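Local coordinates for CELL WALL surface anchor family protein (Streptococcus pneumoniae, PDB 2WW8), which serves as an adhesin of the pneumococcal pilus and probably mediates recognition of, and attachment to, host cells, at residues S92-P96 against G97-L101; N326-N329 against D330-E333; L576-L579 against N580-H584. All coordinates share one frame; numbering follows the deposited sequence.

Interaction 1. Residues S92-P96 against G97-L101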
# COMPACT_ATOMS: atom_id res chain seq x y z
N SER A 92 5.37 -43.27 -6.95
CA SER A 92 5.85 -41.88 -6.89
C SER A 92 6.92 -41.60 -7.95
O SER A 92 7.38 -42.53 -8.62
CB SER A 92 6.51 -41.66 -5.53
OG SER A 92 5.57 -41.81 -4.49
N ASN A 93 7.34 -40.35 -8.12
CA ASN A 93 8.53 -40.07 -8.91
C ASN A 93 8.64 -40.71 -10.30
O ASN A 93 9.70 -41.19 -10.72
CB ASN A 93 9.75 -40.40 -8.07
CG ASN A 93 9.84 -39.50 -6.88
OD1 ASN A 93 9.04 -39.60 -5.95
ND2 ASN A 93 10.80 -38.59 -6.91
N ILE A 94 7.52 -40.69 -11.01
CA ILE A 94 7.42 -41.35 -12.30
C ILE A 94 7.85 -40.34 -13.36
O ILE A 94 7.41 -39.19 -13.38
CB ILE A 94 6.00 -41.91 -12.55
CG1 ILE A 94 5.47 -42.68 -11.33
CG2 ILE A 94 5.97 -42.75 -13.82
CD1 ILE A 94 3.95 -42.79 -11.25
N LYS A 95 8.74 -40.80 -14.23
CA LYS A 95 9.33 -39.94 -15.23
C LYS A 95 8.40 -39.85 -16.42
O LYS A 95 7.64 -40.78 -16.68
CB LYS A 95 10.68 -40.50 -15.65
CG LYS A 95 11.67 -40.54 -14.50
CD LYS A 95 12.80 -41.47 -14.87
CE LYS A 95 13.91 -41.46 -13.83
NZ LYS A 95 14.56 -42.79 -13.93
N PRO A 96 8.43 -38.70 -17.12
CA PRO A 96 7.76 -38.51 -18.41
C PRO A 96 7.77 -39.78 -19.28
O PRO A 96 8.76 -40.50 -19.27
CB PRO A 96 8.63 -37.43 -19.06
CG PRO A 96 9.17 -36.62 -17.89
CD PRO A 96 9.07 -37.47 -16.64
N GLY A 97 6.70 -40.06 -20.02
CA GLY A 97 6.63 -41.26 -20.86
C GLY A 97 5.35 -42.06 -20.72
O GLY A 97 4.38 -41.62 -20.10
N THR A 98 5.37 -43.27 -21.29
CA THR A 98 4.20 -44.14 -21.36
C THR A 98 4.47 -45.43 -20.61
O THR A 98 5.55 -46.00 -20.73
CB THR A 98 3.84 -44.41 -22.82
OG1 THR A 98 3.70 -43.14 -23.47
CG2 THR A 98 2.52 -45.18 -22.96
N TYR A 99 3.49 -45.88 -19.83
CA TYR A 99 3.67 -47.04 -18.95
C TYR A 99 2.54 -48.06 -19.10
O TYR A 99 1.40 -47.68 -19.40
CB TYR A 99 3.80 -46.61 -17.49
CG TYR A 99 4.97 -45.70 -17.20
CD1 TYR A 99 5.03 -44.39 -17.71
CD2 TYR A 99 6.03 -46.15 -16.40
CE1 TYR A 99 6.12 -43.56 -17.46
CE2 TYR A 99 7.13 -45.32 -16.14
CZ TYR A 99 7.16 -44.03 -16.68
OH TYR A 99 8.26 -43.24 -16.41
N THR A 100 2.87 -49.34 -18.91
CA THR A 100 1.86 -50.35 -18.63
C THR A 100 1.93 -50.72 -17.15
O THR A 100 3.01 -50.98 -16.61
CB THR A 100 1.91 -51.60 -19.56
OG1 THR A 100 1.94 -51.16 -20.93
CG2 THR A 100 0.66 -52.48 -19.38
N LEU A 101 0.75 -50.68 -16.54
CA LEU A 101 0.46 -51.08 -15.16
C LEU A 101 -0.28 -52.41 -15.17
O LEU A 101 -1.32 -52.57 -15.83
CB LEU A 101 -0.42 -50.03 -14.47
CG LEU A 101 -0.56 -49.76 -12.96
CD1 LEU A 101 -2.03 -49.86 -12.56
CD2 LEU A 101 0.30 -50.58 -11.99
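Y99 reaches back to K95, four residues earlier, and makes a tyrosine corner in the prealbumin-like domain. The strand that ends at I94 and the one that starts at G97 belong to different sheets, so the corner ties down the passage from one to the other. The packing is tight where I94 meets Y99. CG2 of I94 lies over one face of the phenol ring, offset toward its rim, in a CH-pi contact 3.8 Å from the ring centroid; its nearest ring atom is Y99 CZ, at 3.4 Å. A chi1 of -47° sets CG1 beside the I94 backbone N and CG2 anti to it, which places the CG2 branch over the ring. L69 of the strand 66-71 touches both side chains, and V121 packs on I94, itself part of a G1 beta bulge with N93 opposite G48. The solvent side is looser. Of the K95 side chain, CB alone comes near Y99 OH (3.7 Å), while the rest leads away. G97 takes up backbone angles suited to glycine. The phenol is fixed at its far end: Y99 OH donates to K95 O over 2.6 Å, meeting the carbonyl at a C=O...donor angle of 124° and tilted 30° from its plane.

Interaction 2. Residues N326-N329 against D330-E333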
# COMPACT_ATOMS: atom_id res chain seq x y z
N ASN A 326 17.99 23.16 4.83
CA ASN A 326 17.40 22.17 3.91
C ASN A 326 17.37 20.78 4.54
O ASN A 326 17.15 19.76 3.88
CB ASN A 326 18.16 22.14 2.57
CG ASN A 326 19.61 21.64 2.75
OD1 ASN A 326 20.07 21.44 3.86
ND2 ASN A 326 20.31 21.40 1.65
N ASP A 327 17.61 20.73 5.84
CA ASP A 327 17.57 19.42 6.50
C ASP A 327 16.08 19.02 6.69
O ASP A 327 15.29 19.81 7.22
CB ASP A 327 18.26 19.55 7.87
CG ASP A 327 18.01 18.34 8.76
OD1 ASP A 327 16.96 18.25 9.45
OD2 ASP A 327 18.88 17.46 8.74
N LYS A 328 15.69 17.81 6.27
CA LYS A 328 14.29 17.35 6.35
C LYS A 328 13.63 17.42 7.75
O LYS A 328 12.44 17.77 7.88
CB LYS A 328 14.18 15.91 5.81
CG LYS A 328 14.46 15.79 4.28
CD LYS A 328 13.83 16.94 3.44
CE LYS A 328 14.20 16.81 1.93
NZ LYS A 328 13.46 17.78 1.07
N ASN A 329 14.39 17.10 8.79
CA ASN A 329 13.86 17.17 10.15
C ASN A 329 13.63 18.60 10.61
O ASN A 329 12.63 18.94 11.26
CB ASN A 329 14.82 16.45 11.12
CG ASN A 329 14.73 14.92 11.05
OD1 ASN A 329 15.75 14.26 10.92
ND2 ASN A 329 13.51 14.35 11.13
N ASP A 330 14.58 19.47 10.26
CA ASP A 330 14.47 20.90 10.53
C ASP A 330 13.26 21.48 9.80
O ASP A 330 12.60 22.35 10.37
CB ASP A 330 15.68 21.69 9.99
CG ASP A 330 16.98 21.55 10.83
OD1 ASP A 330 17.00 20.79 11.84
OD2 ASP A 330 17.97 22.26 10.43
N ILE A 331 13.04 21.07 8.56
CA ILE A 331 11.91 21.57 7.76
C ILE A 331 10.59 21.18 8.42
O ILE A 331 9.68 22.02 8.49
CB ILE A 331 11.96 21.06 6.31
CG1 ILE A 331 13.14 21.74 5.56
CG2 ILE A 331 10.60 21.34 5.62
CD1 ILE A 331 13.61 20.98 4.39
N VAL A 332 10.49 19.94 8.90
CA VAL A 332 9.32 19.50 9.67
C VAL A 332 9.05 20.42 10.89
O VAL A 332 7.92 20.76 11.21
CB VAL A 332 9.40 18.02 10.11
CG1 VAL A 332 8.27 17.65 11.16
CG2 VAL A 332 9.33 17.11 8.88
N GLU A 333 10.13 20.79 11.57
CA GLU A 333 10.05 21.58 12.76
C GLU A 333 9.64 22.99 12.38
O GLU A 333 8.75 23.56 12.99
CB GLU A 333 11.42 21.49 13.45
CG GLU A 333 11.42 22.18 14.79
CD GLU A 333 12.81 22.19 15.45
OE1 GLU A 333 13.74 21.46 14.98
OE2 GLU A 333 12.93 22.97 16.42
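D330 N is capped by the side chain of D327, the N-cap of the helix 328-337, in a domain whose parallel sheet is consistent with a von Willebrand factor A-type fold. The N-H points at D327 OD1 over 2.8 Å, with a 162° angle at the hydrogen, and uses the anti lone pair of that oxygen. D327 has its CG anti to the backbone N (chi1 168°), which swings the carboxylate round to the first turn. The side chain of D330 crosses that of D327 at about a right angle, with the carboxylate planes 50° apart and D330 OD1 3.5 Å from D327 OD1. I331 follows, its N bonded to D327 O at 2.9 Å. CG1 and CD1 of I331 pack against the same oxygen, CD1 also reaching N326 C at 3.8 Å, and I259 and T263 of the helix 247-263 cover this buried side chain. V332 N bonds to K328 O, which V332 CG2 approaches to 3.3 Å. E333 N closes the turn on N329 O at 3.1 Å. D330 OD2 also has a salt bridge to K323 and a hydrogen bond with T325 OG1, so K323 and the positive helix end probably offset the repulsion between the two carboxylates and favour both ionised.

Interaction 3. Residues L576-L579 against N580-H584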
# COMPACT_ATOMS: atom_id res chain seq x y z
N LEU A 576 -2.45 30.93 -1.46
CA LEU A 576 -1.52 29.97 -2.03
C LEU A 576 -1.35 30.16 -3.55
O LEU A 576 -0.22 30.18 -4.08
CB LEU A 576 -1.92 28.53 -1.68
CG LEU A 576 -0.95 27.47 -2.21
CD1 LEU A 576 0.56 27.80 -1.81
CD2 LEU A 576 -1.40 26.06 -1.83
N GLU A 577 -2.48 30.35 -4.24
CA GLU A 577 -2.42 30.51 -5.67
C GLU A 577 -1.47 31.67 -5.99
O GLU A 577 -0.70 31.59 -6.94
CB GLU A 577 -3.83 30.77 -6.20
CG GLU A 577 -3.92 31.24 -7.66
CD GLU A 577 -5.40 31.65 -7.89
OE1 GLU A 577 -6.23 30.74 -8.12
OE2 GLU A 577 -5.74 32.86 -7.74
N GLN A 578 -1.53 32.74 -5.21
CA GLN A 578 -0.67 33.89 -5.55
C GLN A 578 0.81 33.70 -5.23
O GLN A 578 1.68 34.09 -6.04
CB GLN A 578 -1.27 35.15 -4.95
CG GLN A 578 -0.61 36.41 -5.40
CD GLN A 578 -0.56 36.58 -6.92
OE1 GLN A 578 0.53 36.84 -7.45
NE2 GLN A 578 -1.66 36.37 -7.62
N LEU A 579 1.09 33.08 -4.09
CA LEU A 579 2.44 32.68 -3.73
C LEU A 579 2.95 31.72 -4.81
O LEU A 579 4.11 31.84 -5.25
CB LEU A 579 2.49 31.96 -2.38
CG LEU A 579 2.20 32.82 -1.16
CD1 LEU A 579 1.99 31.94 0.07
CD2 LEU A 579 3.33 33.83 -0.86
N ASN A 580 2.12 30.76 -5.17
CA ASN A 580 2.51 29.87 -6.26
C ASN A 580 2.84 30.56 -7.60
O ASN A 580 3.78 30.18 -8.29
CB ASN A 580 1.43 28.79 -6.42
CG ASN A 580 2.00 27.53 -7.03
OD1 ASN A 580 3.18 27.20 -6.89
ND2 ASN A 580 1.19 26.86 -7.80
N ARG A 581 2.03 31.53 -8.02
CA ARG A 581 2.27 32.35 -9.19
C ARG A 581 3.65 33.04 -9.11
O ARG A 581 4.42 33.01 -10.07
CB ARG A 581 1.15 33.41 -9.31
CG ARG A 581 1.11 34.08 -10.68
CD ARG A 581 -0.06 35.05 -10.85
NE ARG A 581 0.07 36.27 -10.02
CZ ARG A 581 0.80 37.35 -10.32
NH1 ARG A 581 1.51 37.43 -11.43
NH2 ARG A 581 0.82 38.40 -9.53
N TYR A 582 3.98 33.63 -7.98
CA TYR A 582 5.28 34.34 -7.86
C TYR A 582 6.41 33.28 -7.84
O TYR A 582 7.47 33.47 -8.48
CB TYR A 582 5.33 35.25 -6.61
CG TYR A 582 4.61 36.57 -6.76
CD1 TYR A 582 4.76 37.33 -7.90
CD2 TYR A 582 3.80 37.08 -5.73
CE1 TYR A 582 4.13 38.52 -8.08
CE2 TYR A 582 3.20 38.32 -5.88
CZ TYR A 582 3.35 39.01 -7.04
OH TYR A 582 2.76 40.23 -7.22
N PHE A 583 6.17 32.14 -7.17
CA PHE A 583 7.12 31.04 -7.23
C PHE A 583 7.46 30.69 -8.70
O PHE A 583 8.62 30.47 -9.06
CB PHE A 583 6.57 29.86 -6.41
CG PHE A 583 7.55 28.69 -6.26
CD1 PHE A 583 8.85 28.93 -5.83
CD2 PHE A 583 7.18 27.40 -6.55
CE1 PHE A 583 9.77 27.88 -5.67
CE2 PHE A 583 8.13 26.33 -6.45
CZ PHE A 583 9.41 26.58 -5.98
N HIS A 584 6.42 30.59 -9.54
CA HIS A 584 6.57 30.24 -10.92
C HIS A 584 7.21 31.39 -11.73
O HIS A 584 7.46 31.21 -12.90
CB HIS A 584 5.26 29.75 -11.56
CG HIS A 584 4.86 28.36 -11.15
ND1 HIS A 584 4.30 28.07 -9.93
CD2 HIS A 584 4.92 27.19 -11.82
CE1 HIS A 584 4.04 26.77 -9.85
NE2 HIS A 584 4.42 26.22 -10.98
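L576 O accepts the amide of N580 over a short 2.6 Å, the N-H...O angle being 170°, and opens a run of i to i+4 bonds through the helix 575-583, the last helix of the chain. It belongs to the domain built on the five-stranded parallel sheet that carries the magnesium site, consistent with a von Willebrand factor A-type fold. CB of N580 comes in beside the same carbonyl, 3.2 Å from L576 O. E577 contributes its backbone: its O takes R581 N at 2.9 Å. Q578 has its CG anti to the backbone N and its chain bends at chi2 (55°), which turns the amide forward, toward the next turn. The Q578 and R581 side chains run alongside each other in the same direction, amide and guanidinium planes 60° apart. The amide group lies near the guanidinium and the Y582 ring, but which way round it sits is doubtful. On the backbone, Q578 O accepts from Y582 N at 3.0 Å. L579 O then binds F583 N at 2.8 Å, while its buried side chain packs on F383, I385 and V537. One turn further on, N580 O is gripped twice by H584, from H584 N at 2.9 Å and from H584 ND1 at 2.7 Å, the two donors arriving from opposite faces of the carbonyl plane; the oxygen lies in the plane of the imidazole, whose NE2 is hydrogen-bonded to E589 OE1. The Y582 hydroxyl is hydrogen-bonded to E564 O and T567 OG1, and its ring stacks on F535. Y582 also rests on F383 and V537, whereas L576, N580 and F583 lean on the helix 247-263, so this helix lies on the parallel sheet beside helix 247-263.

How the interactions relate
Interactions 2 and 3 lie in the same part of the molecule, their centres about 22 Å apart and their nearest atoms about 12 Å apart. They do not touch, but both pack on the helix 247-263: I331 meets I259 and T263, while L576, N580 and F583 meet A254, S257, K261 and I262. Interaction 1 belongs to a separate domain, its centre about 68 Å from that of interaction 2 and about 76 Å from that of interaction 3, on the opposite side of the chain's centre from the latter. None of the three supplies a ligand to the magnesium site of S234, S236 and D387 or to the calcium sites.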